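Local structure of formimidoylglutamase (Bacillus subtilis, 3M1R) at residues 49-53 and 166-170; 173-177 and 203-209; 214-218 and 263-269; 222-227 and 272-277; 252-258 and 295-301. The protein catalyses the manganese-dependent hydrolysis of N-formimidoyl-L-glutamate to L-glutamate and formamide in the degradation of histidine. The contacts are given in a common frame with arbitrary orientation. Numbering follows the deposited sequence.

Interaction 1: residues 49-53 and 166-170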
# COMPACT_ATOMS: atom_id res chain seq x y z
N LYS D 49 0.08 -18.31 -15.66
CA LYS D 49 0.35 -19.43 -14.76
C LYS D 49 1.59 -20.23 -15.18
O LYS D 49 2.08 -21.06 -14.42
CB LYS D 49 -0.88 -20.33 -14.59
CG LYS D 49 -1.77 -19.88 -13.44
CD LYS D 49 -3.13 -20.56 -13.46
CE LYS D 49 -4.05 -19.94 -12.42
NZ LYS D 49 -5.46 -20.40 -12.55
N SER D 50 2.09 -19.95 -16.38
CA SER D 50 3.31 -20.58 -16.88
C SER D 50 4.55 -19.94 -16.27
O SER D 50 5.65 -20.51 -16.30
CB SER D 50 3.37 -20.49 -18.40
OG SER D 50 2.86 -19.25 -18.84
N SER D 51 4.36 -18.75 -15.71
CA SER D 51 5.45 -18.02 -15.07
C SER D 51 6.15 -18.83 -13.97
O SER D 51 5.50 -19.43 -13.11
CB SER D 51 4.96 -16.68 -14.50
OG SER D 51 4.53 -15.80 -15.52
N ILE D 52 7.47 -18.84 -14.05
CA ILE D 52 8.32 -19.33 -12.97
C ILE D 52 7.91 -18.59 -11.69
O ILE D 52 7.44 -19.21 -10.73
CB ILE D 52 9.81 -19.09 -13.32
CG1 ILE D 52 10.20 -19.93 -14.55
CG2 ILE D 52 10.70 -19.40 -12.13
CD1 ILE D 52 11.42 -19.43 -15.33
N SER D 53 8.07 -17.27 -11.70
CA SER D 53 7.63 -16.41 -10.61
C SER D 53 6.12 -16.52 -10.41
O SER D 53 5.40 -16.99 -11.29
CB SER D 53 7.95 -14.94 -10.93
OG SER D 53 9.34 -14.71 -11.09
N PRO D 166 6.70 -25.76 -20.27
CA PRO D 166 6.66 -24.54 -21.09
C PRO D 166 6.66 -23.31 -20.19
O PRO D 166 5.68 -22.55 -20.16
CB PRO D 166 5.34 -24.66 -21.86
CG PRO D 166 4.98 -26.11 -21.81
CD PRO D 166 5.51 -26.61 -20.49
N THR D 167 7.74 -23.14 -19.44
CA THR D 167 7.81 -22.05 -18.47
C THR D 167 8.10 -20.73 -19.15
O THR D 167 8.36 -20.65 -20.36
CB THR D 167 8.84 -22.29 -17.31
OG1 THR D 167 10.13 -22.62 -17.83
CG2 THR D 167 8.37 -23.39 -16.39
N ASN D 168 8.03 -19.70 -18.31
CA ASN D 168 8.23 -18.32 -18.69
C ASN D 168 9.40 -18.14 -19.63
O ASN D 168 9.31 -17.43 -20.63
CB ASN D 168 8.48 -17.50 -17.41
CG ASN D 168 7.71 -16.23 -17.41
OD1 ASN D 168 6.70 -16.12 -18.10
ND2 ASN D 168 8.15 -15.25 -16.62
N GLY D 169 10.51 -18.78 -19.29
CA GLY D 169 11.77 -18.52 -19.96
C GLY D 169 12.11 -19.41 -21.13
O GLY D 169 13.24 -19.36 -21.63
N THR D 170 11.15 -20.20 -21.60
CA THR D 170 11.49 -21.21 -22.62
C THR D 170 11.09 -20.89 -24.08
O THR D 170 11.44 -21.65 -24.98
CB THR D 170 10.89 -22.58 -22.28
OG1 THR D 170 9.46 -22.54 -22.43
CG2 THR D 170 11.23 -22.99 -20.86
O HOH W 1 9.34 -14.96 -13.88

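Interaction 2: residues 173-177 and 203-209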
# COMPACT_ATOMS: atom_id res chain seq x y z
N ARG D 173 13.85 -21.09 -26.90
CA ARG D 173 14.47 -22.40 -27.06
C ARG D 173 13.52 -23.31 -27.84
O ARG D 173 13.94 -24.04 -28.73
CB ARG D 173 14.80 -23.03 -25.69
CG ARG D 173 15.75 -24.23 -25.78
CD ARG D 173 16.21 -24.68 -24.39
NE ARG D 173 17.36 -25.57 -24.48
CZ ARG D 173 18.59 -25.25 -24.09
NH1 ARG D 173 19.58 -26.12 -24.22
NH2 ARG D 173 18.83 -24.05 -23.57
N ARG D 174 12.24 -23.24 -27.51
CA ARG D 174 11.24 -24.02 -28.21
C ARG D 174 11.20 -23.61 -29.68
O ARG D 174 11.19 -24.47 -30.56
CB ARG D 174 9.86 -23.85 -27.57
CG ARG D 174 9.56 -24.89 -26.50
CD ARG D 174 8.14 -24.76 -25.96
NE ARG D 174 7.69 -26.01 -25.37
CZ ARG D 174 7.14 -27.01 -26.06
NH1 ARG D 174 6.97 -26.90 -27.37
NH2 ARG D 174 6.75 -28.11 -25.43
N LEU D 175 11.20 -22.31 -29.94
CA LEU D 175 11.19 -21.82 -31.32
C LEU D 175 12.44 -22.28 -32.07
O LEU D 175 12.33 -22.88 -33.13
CB LEU D 175 11.03 -20.29 -31.36
CG LEU D 175 9.68 -19.75 -30.90
CD1 LEU D 175 9.79 -18.31 -30.43
CD2 LEU D 175 8.62 -19.89 -31.98
N LEU D 176 13.63 -22.01 -31.53
CA LEU D 176 14.89 -22.42 -32.17
C LEU D 176 15.00 -23.94 -32.40
O LEU D 176 15.29 -24.40 -33.51
CB LEU D 176 16.09 -21.94 -31.37
CG LEU D 176 16.72 -20.60 -31.76
CD1 LEU D 176 16.04 -20.02 -32.97
CD2 LEU D 176 16.64 -19.63 -30.62
N ASP D 177 14.76 -24.70 -31.33
CA ASP D 177 14.88 -26.16 -31.41
C ASP D 177 13.96 -26.74 -32.49
O ASP D 177 14.35 -27.64 -33.23
CB ASP D 177 14.59 -26.81 -30.05
CG ASP D 177 15.76 -26.69 -29.08
OD1 ASP D 177 16.88 -26.35 -29.53
OD2 ASP D 177 15.57 -26.95 -27.87
N TYR D 203 24.04 -21.10 -25.61
CA TYR D 203 23.05 -21.74 -26.46
C TYR D 203 22.55 -20.80 -27.55
O TYR D 203 22.24 -21.24 -28.65
CB TYR D 203 21.86 -22.23 -25.63
CG TYR D 203 20.70 -22.67 -26.49
CD1 TYR D 203 20.50 -24.01 -26.79
CD2 TYR D 203 19.82 -21.74 -27.03
CE1 TYR D 203 19.44 -24.42 -27.59
CE2 TYR D 203 18.76 -22.13 -27.83
CZ TYR D 203 18.58 -23.47 -28.10
OH TYR D 203 17.52 -23.86 -28.89
N ALA D 204 22.48 -19.51 -27.25
CA ALA D 204 22.05 -18.51 -28.23
C ALA D 204 23.15 -18.24 -29.25
O ALA D 204 22.87 -17.88 -30.39
CB ALA D 204 21.63 -17.21 -27.53
N LYS D 205 24.39 -18.41 -28.84
CA LYS D 205 25.51 -18.20 -29.74
C LYS D 205 25.64 -19.36 -30.72
O LYS D 205 25.85 -19.16 -31.91
CB LYS D 205 26.81 -17.97 -28.97
CG LYS D 205 26.82 -16.63 -28.24
CD LYS D 205 28.21 -16.26 -27.77
CE LYS D 205 28.23 -14.86 -27.16
NZ LYS D 205 29.63 -14.45 -26.80
N LYS D 206 25.50 -20.58 -30.21
CA LYS D 206 25.55 -21.77 -31.05
C LYS D 206 24.58 -21.58 -32.20
O LYS D 206 24.88 -21.88 -33.36
CB LYS D 206 25.13 -22.99 -30.22
CG LYS D 206 25.83 -24.29 -30.59
CD LYS D 206 27.03 -24.55 -29.69
CE LYS D 206 26.63 -24.65 -28.21
NZ LYS D 206 27.77 -25.00 -27.30
N HIS D 207 23.41 -21.05 -31.85
CA HIS D 207 22.31 -20.92 -32.79
C HIS D 207 22.40 -19.65 -33.63
O HIS D 207 21.50 -19.36 -34.41
CB HIS D 207 20.98 -20.95 -32.03
CG HIS D 207 20.38 -22.31 -31.91
ND1 HIS D 207 20.80 -23.23 -30.97
CD2 HIS D 207 19.41 -22.93 -32.63
CE1 HIS D 207 20.11 -24.35 -31.11
NE2 HIS D 207 19.26 -24.19 -32.11
N ASN D 208 23.49 -18.90 -33.46
CA ASN D 208 23.71 -17.67 -34.22
C ASN D 208 22.65 -16.59 -34.01
O ASN D 208 22.20 -15.95 -34.96
CB ASN D 208 23.85 -17.96 -35.72
CG ASN D 208 25.03 -18.85 -36.02
OD1 ASN D 208 26.18 -18.46 -35.80
ND2 ASN D 208 24.76 -20.05 -36.51
N VAL D 209 22.26 -16.40 -32.75
CA VAL D 209 21.35 -15.32 -32.42
C VAL D 209 22.14 -14.00 -32.41
O VAL D 209 23.31 -13.95 -32.00
CB VAL D 209 20.62 -15.58 -31.07
CG1 VAL D 209 19.88 -14.32 -30.55
CG2 VAL D 209 19.64 -16.73 -31.24

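Interaction 3: residues 214-218 and 263-269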
# COMPACT_ATOMS: atom_id res chain seq x y z
N MSE D 214 23.00 -4.32 -23.31
CA MSE D 214 22.76 -2.96 -22.85
C MSE D 214 24.04 -2.17 -22.99
O MSE D 214 24.00 -0.96 -23.24
CB MSE D 214 22.33 -2.98 -21.37
CG MSE D 214 20.85 -3.31 -21.16
SE MSE D 214 19.62 -2.10 -22.12
CE MSE D 214 20.35 -0.40 -21.55
N ASP D 215 25.17 -2.85 -22.83
CA ASP D 215 26.47 -2.20 -22.89
C ASP D 215 26.70 -1.68 -24.30
O ASP D 215 27.10 -0.53 -24.50
CB ASP D 215 27.59 -3.17 -22.50
CG ASP D 215 28.70 -2.52 -21.67
OD1 ASP D 215 28.58 -2.52 -20.42
OD2 ASP D 215 29.69 -2.02 -22.25
N MSE D 216 26.45 -2.54 -25.28
CA MSE D 216 26.61 -2.19 -26.69
C MSE D 216 25.64 -1.09 -27.09
O MSE D 216 26.01 -0.14 -27.78
CB MSE D 216 26.38 -3.42 -27.58
CG MSE D 216 27.46 -4.49 -27.46
SE MSE D 216 26.86 -6.26 -28.06
CE MSE D 216 26.36 -5.79 -29.88
N ILE D 217 24.40 -1.22 -26.62
CA ILE D 217 23.34 -0.27 -26.95
C ILE D 217 23.68 1.10 -26.37
O ILE D 217 23.40 2.12 -26.98
CB ILE D 217 21.98 -0.77 -26.41
CG1 ILE D 217 21.49 -1.94 -27.25
CG2 ILE D 217 20.94 0.32 -26.41
CD1 ILE D 217 20.37 -2.71 -26.61
N ARG D 218 24.30 1.12 -25.19
CA ARG D 218 24.62 2.37 -24.53
C ARG D 218 25.76 3.12 -25.21
O ARG D 218 25.76 4.35 -25.25
CB ARG D 218 24.92 2.15 -23.06
CG ARG D 218 23.67 1.98 -22.21
CD ARG D 218 23.12 3.31 -21.74
NE ARG D 218 21.77 3.20 -21.20
CZ ARG D 218 20.67 3.32 -21.95
NH1 ARG D 218 20.79 3.55 -23.25
NH2 ARG D 218 19.47 3.20 -21.40
N GLY D 263 19.86 -0.89 -14.71
CA GLY D 263 20.67 -1.07 -15.91
C GLY D 263 19.92 -1.35 -17.20
O GLY D 263 20.47 -1.95 -18.12
N GLY D 264 18.67 -0.90 -17.29
CA GLY D 264 17.86 -1.19 -18.45
C GLY D 264 17.52 0.01 -19.32
O GLY D 264 17.98 1.13 -19.09
N LEU D 265 16.70 -0.23 -20.34
CA LEU D 265 16.27 0.82 -21.25
C LEU D 265 15.37 1.84 -20.54
O LEU D 265 14.71 1.52 -19.55
CB LEU D 265 15.49 0.21 -22.41
CG LEU D 265 16.19 -0.53 -23.55
CD1 LEU D 265 15.14 -0.84 -24.63
CD2 LEU D 265 17.32 0.33 -24.13
N TYR D 266 15.31 3.06 -21.06
CA TYR D 266 14.33 4.02 -20.56
C TYR D 266 13.16 4.07 -21.55
O TYR D 266 13.35 3.78 -22.71
CB TYR D 266 15.00 5.37 -20.27
CG TYR D 266 16.13 5.22 -19.25
CD1 TYR D 266 17.47 5.46 -19.59
CD2 TYR D 266 15.87 4.78 -17.95
CE1 TYR D 266 18.49 5.30 -18.66
CE2 TYR D 266 16.89 4.62 -17.01
CZ TYR D 266 18.20 4.88 -17.37
OH TYR D 266 19.20 4.71 -16.43
N THR D 267 11.94 4.35 -21.08
CA THR D 267 10.77 4.17 -21.94
C THR D 267 10.80 4.99 -23.25
O THR D 267 10.44 4.48 -24.30
CB THR D 267 9.45 4.44 -21.19
OG1 THR D 267 9.44 3.72 -19.96
CG2 THR D 267 8.27 3.95 -22.04
N ASP D 268 11.22 6.24 -23.20
CA ASP D 268 11.27 7.07 -24.39
C ASP D 268 12.21 6.49 -25.46
O ASP D 268 11.93 6.57 -26.66
CB ASP D 268 11.66 8.50 -24.02
CG ASP D 268 12.91 8.57 -23.19
OD1 ASP D 268 14.00 8.29 -23.74
OD2 ASP D 268 12.81 8.89 -21.99
N GLU D 269 13.32 5.92 -25.01
CA GLU D 269 14.22 5.15 -25.87
C GLU D 269 13.49 3.98 -26.54
O GLU D 269 13.64 3.75 -27.73
CB GLU D 269 15.31 4.55 -25.01
CG GLU D 269 16.70 4.91 -25.38
CD GLU D 269 17.70 4.23 -24.46
OE1 GLU D 269 17.36 4.01 -23.26
OE2 GLU D 269 18.79 3.88 -24.94

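Interaction 4: residues 222-227 and 272-277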
# COMPACT_ATOMS: atom_id res chain seq x y z
N LEU D 222 20.57 2.94 -29.22
CA LEU D 222 19.56 1.96 -29.64
C LEU D 222 19.19 2.04 -31.13
O LEU D 222 19.22 1.03 -31.84
CB LEU D 222 18.31 2.03 -28.74
CG LEU D 222 17.25 0.97 -29.06
CD1 LEU D 222 17.87 -0.42 -29.15
CD2 LEU D 222 16.11 1.00 -28.04
N ILE D 223 18.81 3.22 -31.61
CA ILE D 223 18.39 3.33 -33.00
C ILE D 223 19.52 3.01 -34.00
O ILE D 223 19.31 2.28 -34.96
CB ILE D 223 17.77 4.70 -33.34
CG1 ILE D 223 16.53 4.97 -32.46
CG2 ILE D 223 17.40 4.74 -34.81
CD1 ILE D 223 15.31 4.24 -32.91
N PRO D 224 20.73 3.56 -33.78
CA PRO D 224 21.85 3.13 -34.64
C PRO D 224 22.12 1.63 -34.54
O PRO D 224 22.43 0.99 -35.54
CB PRO D 224 23.03 3.94 -34.09
CG PRO D 224 22.40 5.17 -33.52
CD PRO D 224 21.11 4.68 -32.90
N THR D 225 22.00 1.05 -33.35
CA THR D 225 22.20 -0.38 -33.21
C THR D 225 21.25 -1.17 -34.11
O THR D 225 21.64 -2.14 -34.74
CB THR D 225 22.03 -0.86 -31.76
OG1 THR D 225 23.10 -0.34 -30.95
CG2 THR D 225 22.06 -2.37 -31.70
N ILE D 226 20.00 -0.73 -34.18
CA ILE D 226 18.99 -1.39 -35.01
C ILE D 226 19.23 -1.19 -36.51
O ILE D 226 19.02 -2.11 -37.31
CB ILE D 226 17.58 -0.91 -34.64
CG1 ILE D 226 17.22 -1.34 -33.22
CG2 ILE D 226 16.56 -1.44 -35.61
CD1 ILE D 226 15.85 -0.87 -32.80
N LYS D 227 19.66 0.00 -36.90
CA LYS D 227 19.96 0.25 -38.31
C LYS D 227 21.11 -0.63 -38.77
O LYS D 227 21.13 -1.11 -39.90
CB LYS D 227 20.30 1.73 -38.55
CG LYS D 227 19.09 2.63 -38.56
CD LYS D 227 19.48 4.07 -38.35
CE LYS D 227 18.29 5.00 -38.54
NZ LYS D 227 18.69 6.43 -38.45
N GLU D 272 10.75 5.18 -29.15
CA GLU D 272 11.33 5.66 -30.40
C GLU D 272 11.71 4.47 -31.27
O GLU D 272 11.49 4.47 -32.47
CB GLU D 272 12.54 6.55 -30.13
CG GLU D 272 12.81 7.59 -31.20
CD GLU D 272 11.65 8.55 -31.40
OE1 GLU D 272 11.54 9.13 -32.51
OE2 GLU D 272 10.83 8.73 -30.47
N ALA D 273 12.27 3.44 -30.64
CA ALA D 273 12.73 2.25 -31.36
C ALA D 273 11.57 1.47 -31.97
O ALA D 273 11.61 1.08 -33.13
CB ALA D 273 13.56 1.34 -30.44
N VAL D 274 10.54 1.24 -31.17
CA VAL D 274 9.30 0.66 -31.67
C VAL D 274 8.70 1.46 -32.86
O VAL D 274 8.28 0.88 -33.86
CB VAL D 274 8.27 0.52 -30.54
CG1 VAL D 274 6.93 0.08 -31.09
CG2 VAL D 274 8.79 -0.46 -29.49
N LYS D 275 8.66 2.79 -32.76
CA LYS D 275 8.12 3.59 -33.87
C LYS D 275 8.96 3.39 -35.15
O LYS D 275 8.43 3.19 -36.22
CB LYS D 275 7.97 5.07 -33.52
CG LYS D 275 7.71 5.93 -34.78
CD LYS D 275 7.45 7.42 -34.50
CE LYS D 275 8.44 8.03 -33.50
NZ LYS D 275 7.99 7.92 -32.05
N TYR D 276 10.28 3.44 -35.00
CA TYR D 276 11.18 3.13 -36.10
C TYR D 276 10.88 1.79 -36.77
O TYR D 276 10.59 1.74 -37.96
CB TYR D 276 12.64 3.17 -35.64
CG TYR D 276 13.62 2.98 -36.77
CD1 TYR D 276 13.79 3.95 -37.74
CD2 TYR D 276 14.38 1.82 -36.87
CE1 TYR D 276 14.68 3.78 -38.80
CE2 TYR D 276 15.27 1.64 -37.92
CZ TYR D 276 15.42 2.62 -38.87
OH TYR D 276 16.31 2.44 -39.90
N ILE D 277 10.97 0.70 -36.01
CA ILE D 277 10.73 -0.63 -36.57
C ILE D 277 9.34 -0.75 -37.21
O ILE D 277 9.18 -1.37 -38.26
CB ILE D 277 10.87 -1.72 -35.49
CG1 ILE D 277 12.34 -1.86 -35.07
CG2 ILE D 277 10.32 -3.04 -36.00
CD1 ILE D 277 12.54 -2.52 -33.71

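Interaction 5: residues 252-258 and 295-301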
# COMPACT_ATOMS: atom_id res chain seq x y z
N SER D 252 13.24 1.59 -12.69
CA SER D 252 12.64 2.90 -12.37
C SER D 252 11.55 3.32 -13.37
O SER D 252 10.68 4.11 -13.02
CB SER D 252 13.71 3.99 -12.20
OG SER D 252 14.44 4.20 -13.41
N HIS D 253 11.59 2.76 -14.58
CA HIS D 253 10.61 3.08 -15.64
C HIS D 253 9.51 2.03 -15.76
O HIS D 253 8.42 2.33 -16.24
CB HIS D 253 11.32 3.25 -17.01
CG HIS D 253 12.08 4.52 -17.14
ND1 HIS D 253 11.88 5.42 -18.18
CD2 HIS D 253 13.03 5.08 -16.34
CE1 HIS D 253 12.68 6.46 -18.02
NE2 HIS D 253 13.38 6.28 -16.92
N ALA D 254 9.79 0.80 -15.33
CA ALA D 254 8.77 -0.26 -15.31
C ALA D 254 8.81 -1.07 -14.01
O ALA D 254 9.29 -2.20 -14.01
CB ALA D 254 8.95 -1.20 -16.52
N PRO D 255 8.31 -0.49 -12.90
CA PRO D 255 8.38 -1.19 -11.61
C PRO D 255 7.43 -2.38 -11.58
O PRO D 255 7.51 -3.19 -10.68
CB PRO D 255 7.90 -0.13 -10.60
CG PRO D 255 7.02 0.78 -11.39
CD PRO D 255 7.76 0.87 -12.75
N GLY D 256 6.54 -2.48 -12.56
CA GLY D 256 5.55 -3.55 -12.56
C GLY D 256 5.90 -4.79 -13.35
O GLY D 256 5.00 -5.54 -13.71
N CYS D 257 7.18 -5.02 -13.64
CA CYS D 257 7.58 -6.29 -14.28
C CYS D 257 8.06 -7.27 -13.22
O CYS D 257 8.75 -6.87 -12.28
CB CYS D 257 8.69 -6.07 -15.31
SG CYS D 257 8.26 -4.92 -16.65
N PRO D 258 7.73 -8.56 -13.37
CA PRO D 258 8.24 -9.49 -12.36
C PRO D 258 9.75 -9.37 -12.17
O PRO D 258 10.18 -9.11 -11.04
CB PRO D 258 7.82 -10.87 -12.91
CG PRO D 258 6.54 -10.54 -13.73
CD PRO D 258 6.90 -9.24 -14.39
N LEU D 295 2.05 -5.89 -9.37
CA LEU D 295 3.36 -5.51 -8.86
C LEU D 295 3.63 -4.02 -9.15
O LEU D 295 4.67 -3.49 -8.76
CB LEU D 295 4.43 -6.36 -9.55
CG LEU D 295 5.05 -7.61 -8.92
CD1 LEU D 295 4.35 -8.07 -7.64
CD2 LEU D 295 5.12 -8.70 -9.96
N ASP D 296 2.69 -3.35 -9.84
CA ASP D 296 2.98 -2.02 -10.42
C ASP D 296 2.78 -0.88 -9.42
O ASP D 296 2.05 -1.02 -8.44
CB ASP D 296 2.11 -1.76 -11.65
CG ASP D 296 2.76 -0.81 -12.68
OD1 ASP D 296 3.95 -0.42 -12.50
OD2 ASP D 296 2.09 -0.48 -13.70
N PHE D 297 3.43 0.25 -9.66
CA PHE D 297 3.03 1.45 -8.95
C PHE D 297 1.98 2.19 -9.76
O PHE D 297 2.23 2.58 -10.89
CB PHE D 297 4.19 2.38 -8.64
CG PHE D 297 3.77 3.59 -7.86
CD1 PHE D 297 3.47 4.78 -8.51
CD2 PHE D 297 3.59 3.50 -6.49
CE1 PHE D 297 3.03 5.88 -7.79
CE2 PHE D 297 3.17 4.61 -5.76
CZ PHE D 297 2.89 5.81 -6.41
N ARG D 298 0.82 2.42 -9.15
CA ARG D 298 -0.36 2.84 -9.87
C ARG D 298 -0.46 1.91 -11.07
O ARG D 298 -0.44 0.69 -10.89
CB ARG D 298 -0.28 4.33 -10.25
CG ARG D 298 -0.30 5.26 -9.02
CD ARG D 298 -0.05 6.71 -9.39
NE ARG D 298 -1.12 7.24 -10.25
CZ ARG D 298 -1.12 8.48 -10.75
NH1 ARG D 298 -0.11 9.29 -10.51
NH2 ARG D 298 -2.14 8.90 -11.50
N ASP D 299 -0.53 2.46 -12.28
CA ASP D 299 -0.49 1.61 -13.48
C ASP D 299 0.57 2.08 -14.47
O ASP D 299 0.40 1.96 -15.68
CB ASP D 299 -1.86 1.54 -14.17
CG ASP D 299 -2.34 2.90 -14.70
OD1 ASP D 299 -1.83 3.95 -14.25
OD2 ASP D 299 -3.25 2.93 -15.57
N MSE D 300 1.67 2.60 -13.93
CA MSE D 300 2.77 3.16 -14.70
C MSE D 300 3.23 2.26 -15.81
O MSE D 300 3.55 2.75 -16.89
CB MSE D 300 3.99 3.38 -13.82
CG MSE D 300 3.99 4.68 -13.04
SE MSE D 300 5.57 4.74 -11.86
CE MSE D 300 6.97 4.56 -13.22
N THR D 301 3.32 0.97 -15.53
CA THR D 301 3.89 0.04 -16.47
C THR D 301 2.87 -0.33 -17.54
O THR D 301 3.22 -0.56 -18.68
CB THR D 301 4.48 -1.22 -15.77
OG1 THR D 301 5.34 -0.81 -14.70
CG2 THR D 301 5.31 -2.02 -16.78

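Interaction 1: residues 49-53 and 166-170
Neither segment forms a helix or strand here; two loop backbones simply run close together, with CA atoms 5.0 Å apart at Ser50 and Thr167 and 4.6 Å apart at Ser51 and Asn168. The backbone of 166-170 bends through a type I turn from Thr167 to Thr170, closed by Thr170 N to Thr167 O at 3.1 Å. At this bend a weak hydrogen bond joins the loops, from Asn168 N to Ser50 O at 3.2 Å, and the same carbonyl accepts a CA-H...O contact, with Thr167 CA 3.4 Å from Ser50 O. Ile52 supplies the apolar part: its CG1 lies 3.9 Å from Thr167 CB, and its CD1 reaches 4.1 Å from Gly169 N, over the turn. Asn168 has the largest area buried. A water extends its reach, lying 2.8 Å from Ser53 OG and accepting a weak hydrogen bond from Asn168 ND2 at 3.0 Å. The hydroxyls of Ser50 and Ser51 find their main partner in Asp129, beside the metal ligand Asn130, whose backbone Asn168 OD1 holds weakly. The contact illustrates how an arginase-type fold builds its metal site from loops at the carboxyl ends of parallel strands: 49-53 follows strand 39-45, the loop 166-170 follows strand 147-152, and helix 100-117 packs Ile100 against Ser50 and Pro166.

Interaction 2: residues 173-177 and 203-209
Consecutive helices of an alpha/beta fold often meet side by side, and here helix 171-178, which precedes strand 186-191, packs against the end of helix 198-206, which follows it. Arg173 is almost fully extended (t, t, t), and this carries its guanidinium onto one face of Tyr203: the centres are 4.0 Å apart with planes at 28°, an off-centre cation-pi stack. Its NH2 is also held by Val158 O. Tyr203, with chi1 in the t well, points toward the neighbouring helix and has the most surface buried. Leu176 departs from the usual wells, with chi1 at -93° and chi2 at -4°; its CG sits 3.7 Å from His207 CD2 and its CD2 4.2 Å from Val209 CG2. A Schellman motif, with Asn208 at positive phi, ends helix 198-206 and turns the chain so that Val209 also points inward. The Asp177 side chain, m at chi1, completes the contact at the edge of the tyrosine ring, where Tyr203 OH donates a hydrogen bond to Asp177 OD1 at 2.6 Å.

Interaction 3: residues 214-218 and 263-269
Arg218 and Met214, one helical turn apart at the start of helix 214-220, bury the most surface, with Leu265 their chief apolar counterpart. Two m rotamers bend Arg218 so that its guanidinium meets Glu269 in a two-pronged salt bridge: NH1 to Glu269 OE2 at 2.6 Å and NH2 to Glu269 OE1 at 2.9 Å. Glu269 OE1 also accepts Tyr266 N at 3.2 Å. Tyr266 is the N-cap of helix 267-278 and Glu269 its third residue, a backbone to N3 side-chain bond, and the salt bridge ties that start to helix 214-220, which follows strand 210-213 at the edge of the parallel sheet in this arginase-family fold. Met214, present as selenomethionine, lies along the extended loop: its CG is 3.4 Å from Gly263 O, its CE 3.6 Å from Gly264 C. Gly263 adopts positive phi, at which a CB would press on the preceding carbonyl. Leu265 CD2 packs against both helix residues, 3.9 Å from Met214 SE and 4.3 Å from Ile217 CG2.

Interaction 4: residues 222-227 and 272-277
Two helices of an alpha/beta fold that flank strand 239-245 in the sequence, 222-234 before it and 267-278 after it, run in nearly the same direction, as expected where successive helices connect parallel strands. Over these segments the axes approach to 10.0 Å and cross at -30°. The contact is apolar, without a hydrogen bond across it, and its close point is a small residue, with Ala273 CA 6.0 Å from Ile223 CA. Leu222 opens the first segment, placing CD2 3.5 Å from Ala273 CB. Ile223 next sends CD1 to within 3.6 Å of Ala273 CA and 4.0 Å of Tyr276 CB. A turn after Leu222, Ile226 resumes the contact. There CD1 touches Ala273 CB at 4.0 Å and Ile277 CD1 at 3.8 Å, while CG2 meets the edge of the Tyr276 ring, 4.1 Å from CE2. Three residues of one helix thus surround the methyl group of Ala273. On the sheet side, Ala273 and Ile277 rest on Phe152 of strand 147-152, while Val274 packs against helix 300-318. Lys227 ends the walk at the solvent-exposed margin. Its aliphatic chain, with chi1 m and the rest t, runs past the tyrosine hydroxyl, leaving Lys227 CG 3.1 Å from Tyr276 OH.

Interaction 5: residues 252-258 and 295-301
Pro255 forms the apolar centre, with CD 3.8 Å from Met300 CE (a selenomethionine) and CG 4.3 Å from Phe297 CB. Beside it, Ala254 CB lies 3.7 Å from Thr301 CG2, and Leu295 CD2 comes 4.0 Å from Pro258 CA. Between these groups runs a type I turn from Ala254 to Cys257, where Gly256 CA approaches Asp296 CA to 3.7 Å; a CB on Gly256 would collide with Asp296 OD1 and Thr301 OG1. In this arginase-family fold the turn belongs to the long loop after strand 239-245, close to the metal ligand Asp247, and the contact seats it on the start of helix 300-318. Further out two hydrogen bonds run in series: Gly256 N donates to Thr301 OG1 at 3.0 Å, and Thr301 OG1 donates to Asp296 OD1 at 2.6 Å. Asp296 OD2 takes up Thr301 N, also at 2.6 Å. At the subunit interfaces, Arg298 of the third subunit bonds to Pro255 O and Cys257 O, and Arg298 of this chain reaches the same carbonyls of the fourth.

How the interactions relate
From the N terminus, interaction 1 closes the first and longest loop, bringing together the loops after strands 39-45 and 147-152. Interaction 2 opens directly afterwards, and pairs the helices before and after strand 186-191; it closes before interaction 3 begins. The last three behave differently: 214-218 with 263-269, 222-227 with 272-277 and 252-258 with 295-301 all cross one another, and no pair nests. Interactions 3 and 4 share helix 267-278 and touch through Leu222, Ile217 and Leu265. Interaction 5 meets interaction 3 where His253 packs against Tyr266. Interactions 1 and 5 approach to about 5 Å between nearest atoms without touching.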